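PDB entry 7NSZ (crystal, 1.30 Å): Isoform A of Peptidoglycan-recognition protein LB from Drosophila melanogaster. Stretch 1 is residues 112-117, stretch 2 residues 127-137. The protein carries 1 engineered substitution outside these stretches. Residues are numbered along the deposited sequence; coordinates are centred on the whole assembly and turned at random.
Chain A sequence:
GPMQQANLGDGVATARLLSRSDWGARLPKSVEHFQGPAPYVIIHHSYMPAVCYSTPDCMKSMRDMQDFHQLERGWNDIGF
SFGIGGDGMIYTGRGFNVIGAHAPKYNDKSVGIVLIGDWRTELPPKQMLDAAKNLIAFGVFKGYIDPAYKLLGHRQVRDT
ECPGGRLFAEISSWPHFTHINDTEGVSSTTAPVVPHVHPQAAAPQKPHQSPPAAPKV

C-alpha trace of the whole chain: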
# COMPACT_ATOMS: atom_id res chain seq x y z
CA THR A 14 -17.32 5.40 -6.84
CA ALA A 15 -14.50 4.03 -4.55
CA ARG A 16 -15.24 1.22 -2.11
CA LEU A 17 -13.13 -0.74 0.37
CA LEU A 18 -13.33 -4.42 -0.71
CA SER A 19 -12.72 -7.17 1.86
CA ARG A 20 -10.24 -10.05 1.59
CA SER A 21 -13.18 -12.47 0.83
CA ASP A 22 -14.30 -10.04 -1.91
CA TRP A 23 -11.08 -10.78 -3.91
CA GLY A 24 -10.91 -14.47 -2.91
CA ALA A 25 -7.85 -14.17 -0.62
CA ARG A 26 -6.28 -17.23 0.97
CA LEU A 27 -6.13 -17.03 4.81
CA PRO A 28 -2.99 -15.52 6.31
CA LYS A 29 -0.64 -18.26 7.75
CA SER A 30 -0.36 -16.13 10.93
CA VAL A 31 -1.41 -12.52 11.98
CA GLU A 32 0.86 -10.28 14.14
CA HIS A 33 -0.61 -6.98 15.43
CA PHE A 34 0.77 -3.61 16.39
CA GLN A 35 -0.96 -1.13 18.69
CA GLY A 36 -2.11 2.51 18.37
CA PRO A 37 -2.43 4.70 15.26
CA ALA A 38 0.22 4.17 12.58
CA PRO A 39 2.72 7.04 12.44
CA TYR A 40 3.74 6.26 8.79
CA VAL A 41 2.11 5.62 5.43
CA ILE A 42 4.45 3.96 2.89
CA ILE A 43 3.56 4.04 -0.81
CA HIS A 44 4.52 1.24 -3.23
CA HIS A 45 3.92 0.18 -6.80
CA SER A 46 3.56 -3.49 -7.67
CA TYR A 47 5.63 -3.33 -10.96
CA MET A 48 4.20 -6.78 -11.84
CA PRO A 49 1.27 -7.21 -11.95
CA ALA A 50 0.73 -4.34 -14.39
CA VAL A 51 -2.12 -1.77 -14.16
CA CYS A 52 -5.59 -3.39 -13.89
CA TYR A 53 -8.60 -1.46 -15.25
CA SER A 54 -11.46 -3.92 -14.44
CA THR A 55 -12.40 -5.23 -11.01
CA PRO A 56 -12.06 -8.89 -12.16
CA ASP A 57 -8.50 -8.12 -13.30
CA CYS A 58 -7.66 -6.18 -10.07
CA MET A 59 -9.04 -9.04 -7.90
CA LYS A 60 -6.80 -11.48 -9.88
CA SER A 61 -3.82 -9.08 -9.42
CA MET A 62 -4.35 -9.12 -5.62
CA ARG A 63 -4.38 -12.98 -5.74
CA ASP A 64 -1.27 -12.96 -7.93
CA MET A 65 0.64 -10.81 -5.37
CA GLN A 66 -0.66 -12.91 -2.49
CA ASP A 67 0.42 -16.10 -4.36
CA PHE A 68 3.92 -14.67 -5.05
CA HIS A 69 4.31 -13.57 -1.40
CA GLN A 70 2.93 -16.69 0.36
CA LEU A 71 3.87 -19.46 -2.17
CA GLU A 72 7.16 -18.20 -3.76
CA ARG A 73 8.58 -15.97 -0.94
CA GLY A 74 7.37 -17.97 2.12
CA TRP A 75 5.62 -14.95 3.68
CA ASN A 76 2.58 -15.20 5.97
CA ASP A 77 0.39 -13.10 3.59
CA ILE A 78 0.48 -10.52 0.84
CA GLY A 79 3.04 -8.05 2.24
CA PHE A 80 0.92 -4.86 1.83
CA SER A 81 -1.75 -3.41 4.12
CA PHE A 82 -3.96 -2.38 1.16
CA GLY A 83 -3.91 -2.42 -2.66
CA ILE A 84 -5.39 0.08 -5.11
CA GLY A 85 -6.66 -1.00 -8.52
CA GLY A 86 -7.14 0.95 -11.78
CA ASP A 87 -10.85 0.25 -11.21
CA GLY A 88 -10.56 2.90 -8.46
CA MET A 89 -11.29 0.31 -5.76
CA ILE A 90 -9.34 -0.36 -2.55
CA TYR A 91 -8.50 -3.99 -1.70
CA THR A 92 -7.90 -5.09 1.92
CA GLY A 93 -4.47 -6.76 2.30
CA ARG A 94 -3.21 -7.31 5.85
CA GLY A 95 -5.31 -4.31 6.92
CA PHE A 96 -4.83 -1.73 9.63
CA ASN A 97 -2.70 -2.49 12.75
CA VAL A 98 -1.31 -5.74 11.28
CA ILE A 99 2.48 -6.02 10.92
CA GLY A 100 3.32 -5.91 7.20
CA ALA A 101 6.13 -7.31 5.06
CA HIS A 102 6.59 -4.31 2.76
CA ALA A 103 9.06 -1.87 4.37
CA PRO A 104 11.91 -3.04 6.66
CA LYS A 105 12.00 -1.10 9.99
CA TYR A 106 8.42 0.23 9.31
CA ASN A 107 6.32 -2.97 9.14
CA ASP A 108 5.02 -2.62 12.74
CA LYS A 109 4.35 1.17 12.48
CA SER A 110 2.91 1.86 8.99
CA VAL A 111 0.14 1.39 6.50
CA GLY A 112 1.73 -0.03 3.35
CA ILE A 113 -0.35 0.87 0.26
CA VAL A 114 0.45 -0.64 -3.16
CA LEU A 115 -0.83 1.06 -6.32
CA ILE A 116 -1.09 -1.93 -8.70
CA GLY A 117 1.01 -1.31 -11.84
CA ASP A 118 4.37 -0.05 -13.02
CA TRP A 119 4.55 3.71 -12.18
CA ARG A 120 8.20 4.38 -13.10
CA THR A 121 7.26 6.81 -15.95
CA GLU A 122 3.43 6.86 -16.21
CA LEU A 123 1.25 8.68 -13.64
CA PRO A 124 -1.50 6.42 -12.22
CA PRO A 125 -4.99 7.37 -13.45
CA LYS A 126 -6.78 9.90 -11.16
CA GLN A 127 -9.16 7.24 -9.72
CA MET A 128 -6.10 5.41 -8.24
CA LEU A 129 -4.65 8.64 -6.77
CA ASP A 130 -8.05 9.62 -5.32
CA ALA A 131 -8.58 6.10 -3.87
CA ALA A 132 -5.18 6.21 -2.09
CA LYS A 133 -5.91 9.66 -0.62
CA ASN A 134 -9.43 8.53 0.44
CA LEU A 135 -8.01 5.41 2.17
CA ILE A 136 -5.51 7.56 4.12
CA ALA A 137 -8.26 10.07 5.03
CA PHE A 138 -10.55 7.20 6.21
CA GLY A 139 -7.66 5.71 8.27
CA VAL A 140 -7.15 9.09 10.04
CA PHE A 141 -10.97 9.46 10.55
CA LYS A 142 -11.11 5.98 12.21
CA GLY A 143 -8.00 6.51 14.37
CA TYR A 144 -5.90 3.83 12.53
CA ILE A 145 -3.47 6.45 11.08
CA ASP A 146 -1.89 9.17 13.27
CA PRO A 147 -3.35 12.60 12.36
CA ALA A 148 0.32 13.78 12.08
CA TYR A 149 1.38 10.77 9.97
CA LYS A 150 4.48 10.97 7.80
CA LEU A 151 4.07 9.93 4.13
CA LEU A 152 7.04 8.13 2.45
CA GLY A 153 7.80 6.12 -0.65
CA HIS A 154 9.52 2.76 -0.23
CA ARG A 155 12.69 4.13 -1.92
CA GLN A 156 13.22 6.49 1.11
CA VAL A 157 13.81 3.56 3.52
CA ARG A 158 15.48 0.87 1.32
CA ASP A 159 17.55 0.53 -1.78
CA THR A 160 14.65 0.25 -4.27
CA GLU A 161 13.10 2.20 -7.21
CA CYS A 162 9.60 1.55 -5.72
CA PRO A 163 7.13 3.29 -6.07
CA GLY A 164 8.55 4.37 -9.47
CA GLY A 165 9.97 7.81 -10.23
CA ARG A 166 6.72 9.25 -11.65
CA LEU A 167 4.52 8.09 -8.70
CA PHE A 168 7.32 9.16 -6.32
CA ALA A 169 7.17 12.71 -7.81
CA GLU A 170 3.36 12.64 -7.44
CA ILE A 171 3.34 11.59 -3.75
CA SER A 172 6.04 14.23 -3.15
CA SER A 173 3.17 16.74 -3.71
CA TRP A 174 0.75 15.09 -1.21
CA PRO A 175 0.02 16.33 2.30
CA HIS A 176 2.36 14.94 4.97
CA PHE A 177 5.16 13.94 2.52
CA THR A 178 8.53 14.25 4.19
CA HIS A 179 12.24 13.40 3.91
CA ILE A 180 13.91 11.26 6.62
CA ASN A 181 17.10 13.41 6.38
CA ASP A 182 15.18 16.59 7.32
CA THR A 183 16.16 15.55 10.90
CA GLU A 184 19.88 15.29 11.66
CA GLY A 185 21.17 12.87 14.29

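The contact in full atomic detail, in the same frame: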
# COMPACT_ATOMS: atom_id res chain seq x y z
N GLY A 112 1.10 0.18 4.66
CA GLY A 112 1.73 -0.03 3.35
C GLY A 112 0.69 -0.13 2.25
O GLY A 112 -0.07 -1.11 2.26
N ILE A 113 0.69 0.79 1.29
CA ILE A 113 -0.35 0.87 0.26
C ILE A 113 0.30 0.63 -1.08
O ILE A 113 1.25 1.39 -1.40
CB ILE A 113 -1.07 2.23 0.27
CG1 ILE A 113 -1.68 2.54 1.64
CG2 ILE A 113 -2.11 2.32 -0.84
CD1 ILE A 113 -2.18 4.01 1.78
N VAL A 114 -0.09 -0.39 -1.81
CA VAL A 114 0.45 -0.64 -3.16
C VAL A 114 -0.56 -0.15 -4.19
O VAL A 114 -1.73 -0.50 -4.21
CB VAL A 114 0.82 -2.12 -3.37
CG1 VAL A 114 -0.36 -3.07 -3.30
CG2 VAL A 114 1.57 -2.30 -4.68
N LEU A 115 -0.08 0.67 -5.13
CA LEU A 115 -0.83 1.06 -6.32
C LEU A 115 -0.47 0.06 -7.41
O LEU A 115 0.68 0.02 -7.84
CB LEU A 115 -0.56 2.50 -6.74
CG LEU A 115 -1.39 3.55 -6.01
CD1 LEU A 115 -0.98 3.77 -4.59
CD2 LEU A 115 -1.33 4.90 -6.78
N ILE A 116 -1.38 -0.83 -7.76
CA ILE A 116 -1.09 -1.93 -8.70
C ILE A 116 -0.67 -1.31 -10.04
O ILE A 116 -1.33 -0.38 -10.56
CB ILE A 116 -2.30 -2.88 -8.85
CG1 ILE A 116 -2.59 -3.55 -7.51
CG2 ILE A 116 -2.09 -3.91 -9.94
CD1 ILE A 116 -3.97 -4.16 -7.41
N GLY A 117 0.47 -1.75 -10.54
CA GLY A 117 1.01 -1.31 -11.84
C GLY A 117 2.45 -0.93 -11.71
O GLY A 117 3.05 -0.98 -10.62
N GLN A 127 -8.35 8.06 -10.66
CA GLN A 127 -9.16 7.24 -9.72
C GLN A 127 -8.26 6.49 -8.73
O GLN A 127 -8.71 6.22 -7.61
CB GLN A 127 -10.12 6.31 -10.46
CG GLN A 127 -9.49 5.23 -11.30
CD GLN A 127 -9.15 5.63 -12.72
OE1 GLN A 127 -9.08 6.82 -13.01
NE2 GLN A 127 -8.85 4.64 -13.54
N MET A 128 -7.06 6.10 -9.15
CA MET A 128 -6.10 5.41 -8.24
C MET A 128 -5.57 6.42 -7.23
O MET A 128 -5.45 6.11 -6.05
CB MET A 128 -4.97 4.75 -9.01
CG MET A 128 -5.45 3.64 -9.92
SD MET A 128 -4.06 2.77 -10.68
CE MET A 128 -3.45 1.91 -9.24
N LEU A 129 -5.20 7.62 -7.69
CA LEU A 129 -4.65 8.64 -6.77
C LEU A 129 -5.70 9.07 -5.74
O LEU A 129 -5.43 9.14 -4.54
CB LEU A 129 -4.14 9.85 -7.54
CG LEU A 129 -3.09 9.54 -8.59
CD1 LEU A 129 -2.76 10.83 -9.37
CD2 LEU A 129 -1.84 8.88 -8.06
N ASP A 130 -6.93 9.29 -6.21
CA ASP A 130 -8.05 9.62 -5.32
C ASP A 130 -8.33 8.48 -4.33
O ASP A 130 -8.55 8.75 -3.13
CB ASP A 130 -9.29 9.90 -6.16
CG ASP A 130 -9.27 11.25 -6.87
OD1 ASP A 130 -8.39 12.07 -6.54
OD2 ASP A 130 -10.20 11.48 -7.67
N ALA A 131 -8.33 7.22 -4.80
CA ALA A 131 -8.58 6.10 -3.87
C ALA A 131 -7.53 6.08 -2.77
O ALA A 131 -7.85 5.88 -1.59
CB ALA A 131 -8.58 4.83 -4.63
N ALA A 132 -6.25 6.28 -3.10
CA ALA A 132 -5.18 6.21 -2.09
C ALA A 132 -5.41 7.31 -1.07
O ALA A 132 -5.31 7.08 0.10
CB ALA A 132 -3.81 6.25 -2.70
N LYS A 133 -5.71 8.52 -1.56
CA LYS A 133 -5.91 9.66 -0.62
C LYS A 133 -7.16 9.40 0.26
O LYS A 133 -7.07 9.69 1.45
CB LYS A 133 -6.04 10.98 -1.36
CG LYS A 133 -4.80 11.35 -2.15
CD LYS A 133 -5.09 12.58 -3.04
CE LYS A 133 -3.94 12.99 -3.93
NZ LYS A 133 -4.27 14.19 -4.74
N ASN A 134 -8.20 8.82 -0.33
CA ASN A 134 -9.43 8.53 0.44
C ASN A 134 -9.17 7.46 1.51
O ASN A 134 -9.58 7.57 2.67
CB ASN A 134 -10.55 8.11 -0.50
CG ASN A 134 -11.07 9.29 -1.31
OD1 ASN A 134 -10.95 10.44 -0.88
ND2 ASN A 134 -11.60 9.02 -2.49
N LEU A 135 -8.36 6.44 1.17
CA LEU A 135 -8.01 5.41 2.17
C LEU A 135 -7.26 6.05 3.34
O LEU A 135 -7.53 5.73 4.50
CB LEU A 135 -7.17 4.35 1.49
CG LEU A 135 -6.59 3.28 2.39
CD1 LEU A 135 -7.65 2.49 3.15
CD2 LEU A 135 -5.67 2.36 1.62
N ILE A 136 -6.28 6.90 3.06
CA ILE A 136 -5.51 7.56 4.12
C ILE A 136 -6.45 8.40 4.98
O ILE A 136 -6.38 8.34 6.20
CB ILE A 136 -4.33 8.34 3.52
CG1 ILE A 136 -3.35 7.42 2.78
CG2 ILE A 136 -3.69 9.19 4.61
CD1 ILE A 136 -2.39 8.16 1.87
N ALA A 137 -7.29 9.19 4.34
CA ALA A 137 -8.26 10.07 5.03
C ALA A 137 -9.19 9.23 5.92
O ALA A 137 -9.37 9.58 7.10
CB ALA A 137 -9.07 10.88 4.03

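Residues 112-115 belong to a β-strand that begins earlier in the chain, and residues 127-137 lie within a longer α-helix. Their axes run nearly antiparallel, with 168° between the N-to-C directions, and approach to 10.0 Å, a spacing that leaves room for a layer of side chains. The register agrees: Ile113 CA lies 7.6 Å from Ala132 CA, and Leu115 CA lies 7.1 Å from Met128 CA, so moving forward along the strand means moving back along the helix. The helix is held by its own i to i+4 bonds, such as Ala132 N to Met128 O at 3.1 Å and Ile136 N to Ala132 O at 3.1 Å. No hydrogen bond crosses between the stretches, and the 332 Å² they bury together is lined mainly by hydrocarbon.

Strand alternation selects the residues that face the helix. The CA-to-CB bonds of Ile113 and Leu115 point toward it, whereas Val114 is out of reach, its CG2 lying 8.0 Å from Met128 CE. Ile113, in the m,t rotamer, extends CD1 to 3.9 Å from Leu135 CD2 and 3.7 Å from Ile136 CG1, van der Waals distances for methyl and methylene groups. Leu135 and Ile136 are consecutive, yet both reach this methyl: Leu135 points toward the strand, while Ile136 leaves sideways and its end comes nearer.

Leu115 meets three helical residues. Its CD1 lies 4.2 Å from Ala132 CB and its CD2 4.2 Å from Leu129 CD2; Leu129 starts away from the strand, but its end comes nearer. The small side chain of Ala132 coincides with the close backbone approach at Ile113. Met128 CE lies 3.9 Å from Leu115 CB and 3.4 Å from Ile116 O, so the same methyl touches both an apolar side chain and a backbone carbonyl.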